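Local structure of lipoprotein, putative (Bacillus anthracis, 4NOH) at residues Gly14-Met19 with Gln29-Ala34; Asp153-Arg156 with Glu161-His164. The protein is a putative lipoprotein of unestablished function, a member of an uncharacterised lipoprotein family that may bind lipid. All coordinates share one frame; numbering follows the deposited sequence. Where two conformers were deposited one is given.

Contact 1: Gly14-Met19 with Gln29-Ala34; sequences GVQQTM and QNKFEA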
loop_
_atom_site.group_PDB
_atom_site.type_symbol
_atom_site.label_atom_id
_atom_site.label_comp_id
_atom_site.label_asym_id
_atom_site.label_seq_id
_atom_site.Cartn_x
_atom_site.Cartn_y
_atom_site.Cartn_z
ATOM N N GLY A 14 0.381 -0.723 -15.777
ATOM C CA GLY A 14 0.470 0.716 -15.695
ATOM C C GLY A 14 1.602 1.169 -14.793
ATOM O O GLY A 14 2.306 2.128 -15.091
ATOM N N VAL A 15 1.785 0.464 -13.675
ATOM C CA VAL A 15 2.866 0.772 -12.748
ATOM C C VAL A 15 4.188 0.517 -13.449
ATOM O O VAL A 15 5.102 1.361 -13.424
ATOM C CB VAL A 15 2.755 -0.067 -11.450
ATOM C CG1 VAL A 15 4.016 0.075 -10.609
ATOM C CG2 VAL A 15 1.510 0.318 -10.693
ATOM N N GLN A 16 4.300 -0.632 -14.099
ATOM C CA GLN A 16 5.531 -0.958 -14.816
ATOM C C GLN A 16 5.840 0.045 -15.924
ATOM O O GLN A 16 6.999 0.426 -16.131
ATOM C CB GLN A 16 5.424 -2.353 -15.447
ATOM C CG GLN A 16 6.724 -2.839 -16.047
ATOM C CD GLN A 16 7.805 -2.981 -14.999
ATOM O OE1 GLN A 16 7.656 -3.752 -14.031
ATOM N NE2 GLN A 16 8.899 -2.251 -15.176
ATOM N N GLN A 17 4.831 0.441 -16.688
ATOM C CA GLN A 17 5.053 1.406 -17.760
ATOM C C GLN A 17 5.569 2.726 -17.205
ATOM O O GLN A 17 6.317 3.423 -17.867
ATOM C CB GLN A 17 3.784 1.666 -18.573
ATOM C CG GLN A 17 3.357 0.510 -19.466
ATOM C CD GLN A 17 2.172 0.880 -20.326
ATOM O OE1 GLN A 17 2.168 1.922 -20.968
ATOM N NE2 GLN A 17 1.160 0.026 -20.346
ATOM N N THR A 18 5.109 3.079 -16.011
ATOM C CA THR A 18 5.523 4.322 -15.394
ATOM C C THR A 18 6.977 4.210 -14.947
ATOM O O THR A 18 7.762 5.117 -15.183
ATOM C CB THR A 18 4.592 4.677 -14.236
ATOM O OG1 THR A 18 3.257 4.835 -14.757
ATOM C CG2 THR A 18 5.044 5.957 -13.575
HETATM N N MSE A 19 7.328 3.097 -14.317
HETATM C CA MSE A 19 8.719 2.870 -13.931
HETATM C C MSE A 19 9.576 2.960 -15.162
HETATM O O MSE A 19 10.585 3.685 -15.190
HETATM C CB MSE A 19 8.900 1.470 -13.348
HETATM C CG MSE A 19 8.042 1.268 -12.110
HETATM SE SE MSE A 19 8.685 2.434 -10.658
HETATM C CE MSE A 19 7.792 1.441 -9.226
ATOM N N GLN A 29 13.366 0.727 -6.876
ATOM C CA GLN A 29 11.934 0.530 -6.920
ATOM C C GLN A 29 11.567 -0.785 -6.306
ATOM O O GLN A 29 12.361 -1.706 -6.234
ATOM C CB GLN A 29 11.409 0.669 -8.342
ATOM C CG GLN A 29 11.908 -0.388 -9.275
ATOM C CD GLN A 29 11.703 -0.062 -10.765
ATOM O OE1 GLN A 29 11.166 -0.873 -11.521
ATOM N NE2 GLN A 29 12.118 1.091 -11.170
ATOM N N ASN A 30 10.339 -0.844 -5.842
ATOM C CA ASN A 30 9.774 -2.000 -5.188
ATOM C C ASN A 30 8.358 -2.180 -5.710
ATOM O O ASN A 30 7.613 -1.203 -5.876
ATOM C CB ASN A 30 9.753 -1.835 -3.652
ATOM C CG ASN A 30 11.122 -1.620 -3.051
ATOM O OD1 ASN A 30 11.663 -0.518 -3.084
ATOM N ND2 ASN A 30 11.655 -2.658 -2.422
ATOM N N LYS A 31 7.978 -3.405 -5.991
ATOM C CA LYS A 31 6.603 -3.713 -6.397
ATOM C C LYS A 31 5.998 -4.683 -5.395
ATOM O O LYS A 31 6.599 -5.715 -5.031
ATOM C CB LYS A 31 6.545 -4.290 -7.800
ATOM C CG LYS A 31 6.927 -3.281 -8.872
ATOM C CD LYS A 31 6.916 -3.898 -10.263
ATOM C CE LYS A 31 7.891 -5.063 -10.365
ATOM N NZ LYS A 31 8.066 -5.489 -11.782
ATOM N N PHE A 32 4.803 -4.356 -4.947
ATOM C CA PHE A 32 4.079 -5.170 -3.969
ATOM C C PHE A 32 2.719 -5.493 -4.561
ATOM O O PHE A 32 2.050 -4.614 -5.089
ATOM C CB PHE A 32 3.882 -4.411 -2.644
ATOM C CG PHE A 32 5.141 -3.818 -2.056
ATOM C CD1 PHE A 32 6.061 -4.611 -1.385
ATOM C CD2 PHE A 32 5.390 -2.461 -2.171
ATOM C CE1 PHE A 32 7.213 -4.068 -0.860
ATOM C CE2 PHE A 32 6.560 -1.920 -1.650
ATOM C CZ PHE A 32 7.462 -2.727 -0.997
ATOM N N GLU A 33 2.295 -6.739 -4.480
ATOM C CA GLU A 33 0.987 -7.122 -4.951
ATOM C C GLU A 33 -0.032 -7.064 -3.816
ATOM O O GLU A 33 0.255 -7.382 -2.648
ATOM C CB GLU A 33 1.025 -8.548 -5.487
ATOM C CG GLU A 33 -0.277 -9.021 -6.072
ATOM C CD GLU A 33 -0.263 -10.500 -6.392
ATOM O OE1 GLU A 33 0.328 -10.846 -7.437
ATOM O OE2 GLU A 33 -0.862 -11.305 -5.630
ATOM N N ALA A 34 -1.246 -6.642 -4.153
ATOM C CA ALA A 34 -2.337 -6.650 -3.204
ATOM C C ALA A 34 -3.633 -6.886 -3.964
ATOM O O ALA A 34 -3.647 -6.904 -5.205
ATOM C CB ALA A 34 -2.397 -5.332 -2.433
HETATM O O HOH W 1 12.528 1.937 -13.439
#
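Lys31 NZ gives a hydrogen bond to the amide oxygen of Gln16, 2.9 Å from NZ to OE1, and arrives nearly in line with the C=O bond (165° at the oxygen). The two side chains cross at a slant. Gln16, with CG turned opposite its backbone N (chi1 -172°), then folds at chi2, which swings its amide from the flank of the helix toward the strand; Lys31 bends at chi3 to bring its ammonium up to it. The other end of the same amide, NE2, is hydrogen-bonded to Asp20 one turn further on, so both ends of the group are held and its flip is settled. One turn along the helix, selenomethionine Met19 and Gln29 lie alongside each other, their side chains running opposite ways. In the conformer described, one of two modelled, Met19 SE lies 3.7 Å from Gln29 NE2, while its methyl CE rests 3.8 Å from Gln29 CB. Segments 14-19 and 29-34 run antiparallel (177°), with their axes 10.8 Å apart at closest approach, a separation spanned by these long side chains. Beneath the helix, Val15 reaches Thr136 and Met19 reaches Ala140 on strand 134-142, which pairs with 26-39 through the backbones of Asn30, Phe32 and Ala34, while helix 49-57 packs on Phe32.

Contact 2: Asp153-Arg156 with Glu161-His164; sequences DIKR and EEAH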
loop_
_atom_site.group_PDB
_atom_site.type_symbol
_atom_site.label_atom_id
_atom_site.label_comp_id
_atom_site.label_asym_id
_atom_site.label_seq_id
_atom_site.Cartn_x
_atom_site.Cartn_y
_atom_site.Cartn_z
ATOM N N ASP A 153 3.030 14.828 -13.763
ATOM C CA ASP A 153 2.825 14.128 -15.031
ATOM C C ASP A 153 2.246 12.741 -14.765
ATOM O O ASP A 153 1.353 12.285 -15.483
ATOM C CB ASP A 153 4.117 14.081 -15.858
ATOM C CG ASP A 153 4.487 15.459 -16.477
ATOM O OD1 ASP A 153 3.628 16.369 -16.564
ATOM O OD2 ASP A 153 5.641 15.627 -16.919
ATOM N N ILE A 154 2.724 12.094 -13.702
ATOM C CA ILE A 154 2.176 10.785 -13.311
ATOM C C ILE A 154 0.709 10.926 -12.884
ATOM O O ILE A 154 -0.153 10.116 -13.249
ATOM C CB ILE A 154 3.026 10.123 -12.212
ATOM C CG1 ILE A 154 4.400 9.739 -12.796
ATOM C CG2 ILE A 154 2.298 8.919 -11.631
ATOM C CD1 ILE A 154 5.411 9.247 -11.789
ATOM N N LYS A 155 0.424 11.972 -12.121
ATOM C CA LYS A 155 -0.952 12.242 -11.712
ATOM C C LYS A 155 -1.881 12.582 -12.873
ATOM O O LYS A 155 -3.030 12.160 -12.876
ATOM C CB LYS A 155 -0.970 13.332 -10.659
ATOM C CG LYS A 155 -0.620 12.814 -9.280
ATOM C CD LYS A 155 -1.707 11.889 -8.724
ATOM C CE LYS A 155 -3.021 12.619 -8.512
ATOM N NZ LYS A 155 -4.178 11.759 -8.113
ATOM N N ARG A 156 -1.399 13.338 -13.853
ATOM C CA ARG A 156 -2.232 13.703 -15.028
ATOM C C ARG A 156 -2.425 12.542 -15.987
ATOM O O ARG A 156 -3.391 12.504 -16.741
ATOM C CB ARG A 156 -1.616 14.851 -15.821
ATOM C CG ARG A 156 -1.954 16.244 -15.325
ATOM C CD ARG A 156 -1.360 17.279 -16.265
ATOM N NE ARG A 156 0.106 17.277 -16.227
ATOM C CZ ARG A 156 0.858 18.136 -15.532
ATOM N NH1 ARG A 156 0.307 19.112 -14.810
ATOM N NH2 ARG A 156 2.178 18.034 -15.575
ATOM N N GLU A 161 -3.555 4.573 -11.272
ATOM C CA GLU A 161 -4.830 5.027 -10.679
ATOM C C GLU A 161 -4.670 6.101 -9.591
ATOM O O GLU A 161 -5.577 6.931 -9.381
ATOM C CB GLU A 161 -5.582 3.808 -10.111
ATOM C CG GLU A 161 -5.907 2.777 -11.198
ATOM C CD GLU A 161 -6.608 1.523 -10.724
ATOM O OE1 GLU A 161 -7.208 1.515 -9.632
ATOM O OE2 GLU A 161 -6.576 0.529 -11.486
ATOM N N GLU A 162 -3.519 6.089 -8.910
ATOM C CA GLU A 162 -3.251 7.015 -7.838
ATOM C C GLU A 162 -1.752 7.048 -7.582
ATOM O O GLU A 162 -1.037 6.107 -7.899
ATOM C CB GLU A 162 -3.995 6.543 -6.580
ATOM C CG GLU A 162 -3.860 7.446 -5.358
ATOM C CD GLU A 162 -4.308 8.881 -5.606
ATOM O OE1 GLU A 162 -5.403 9.258 -5.130
ATOM O OE2 GLU A 162 -3.596 9.633 -6.317
ATOM N N ALA A 163 -1.278 8.177 -7.068
ATOM C CA ALA A 163 0.126 8.354 -6.758
ATOM C C ALA A 163 0.280 9.454 -5.738
ATOM O O ALA A 163 -0.511 10.384 -5.695
ATOM C CB ALA A 163 0.932 8.672 -8.014
ATOM N N HIS A 164 1.302 9.335 -4.889
ATOM C CA HIS A 164 1.590 10.350 -3.895
ATOM C C HIS A 164 3.063 10.386 -3.563
ATOM O O HIS A 164 3.774 9.373 -3.706
ATOM C CB HIS A 164 0.695 10.237 -2.630
ATOM C CG HIS A 164 0.701 8.901 -1.939
ATOM N ND1 HIS A 164 0.796 8.790 -0.570
ATOM C CD2 HIS A 164 0.525 7.643 -2.403
ATOM C CE1 HIS A 164 0.695 7.514 -0.224
ATOM N NE2 HIS A 164 0.500 6.802 -1.314
#
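The carboxylate of Glu162 receives Lys155 from the helix and the backbone N of Ala163 at one oxygen, OE2. Lys155 NZ meets OE2 on its syn side at 2.8 Å, 22° out of the carboxylate plane, in a salt bridge; the backbone N of Ala163 takes the anti lone pair of the same OE2, also at 2.8 Å. The two bonds on this oxygen restrain the rotation of the carboxylate, and the negative charge is probably drawn toward OE2. Glu162 leaves its backbone pointing away from the helix and bends at chi2 (57°), which curls the carboxylate back over its own strand. Lys155 folds twice, at chi2 and chi3, and its CD passes 3.6 Å from Ala163 O on the way to the charge. Glu161 and Glu162 both face Tyr9 of strand 5-10, a classic beta bulge; helix 150-156, which leads into edge strand 162-166 through a short loop, packs against it here. Deeper in, the pairing turns apolar: Ile154 CG2 sits 3.9 Å from Ala163 CB, and both side chains also touch Ile6. On the far side of the strand, His164 sets its ring almost parallel to that of Tyr9, whose OH is hydrogen-bonded to His164 NE2.

In the fold
Contact 1 and contact 2 have centres about 13 Å apart and meet directly where Thr18 CG2 packs 3.8 Å from Ile154 CD1, joining helix 12-21 to helix 150-156. Both reach the same mixed sheet: contact 1 through strand 26-39, contact 2 through outermost strand 162-166, with 134-142 and 5-10 lying between them. Strand 5-10 also links the two, for Val15 and Thr18 touch Met8 while Ile154 and Ala163 touch Ile6. In each contact a lysine meets a side-chain oxygen between its two segments, from the strand in contact 1 and from the helix in contact 2. Contact 1 is complete in the sequence before contact 2 begins.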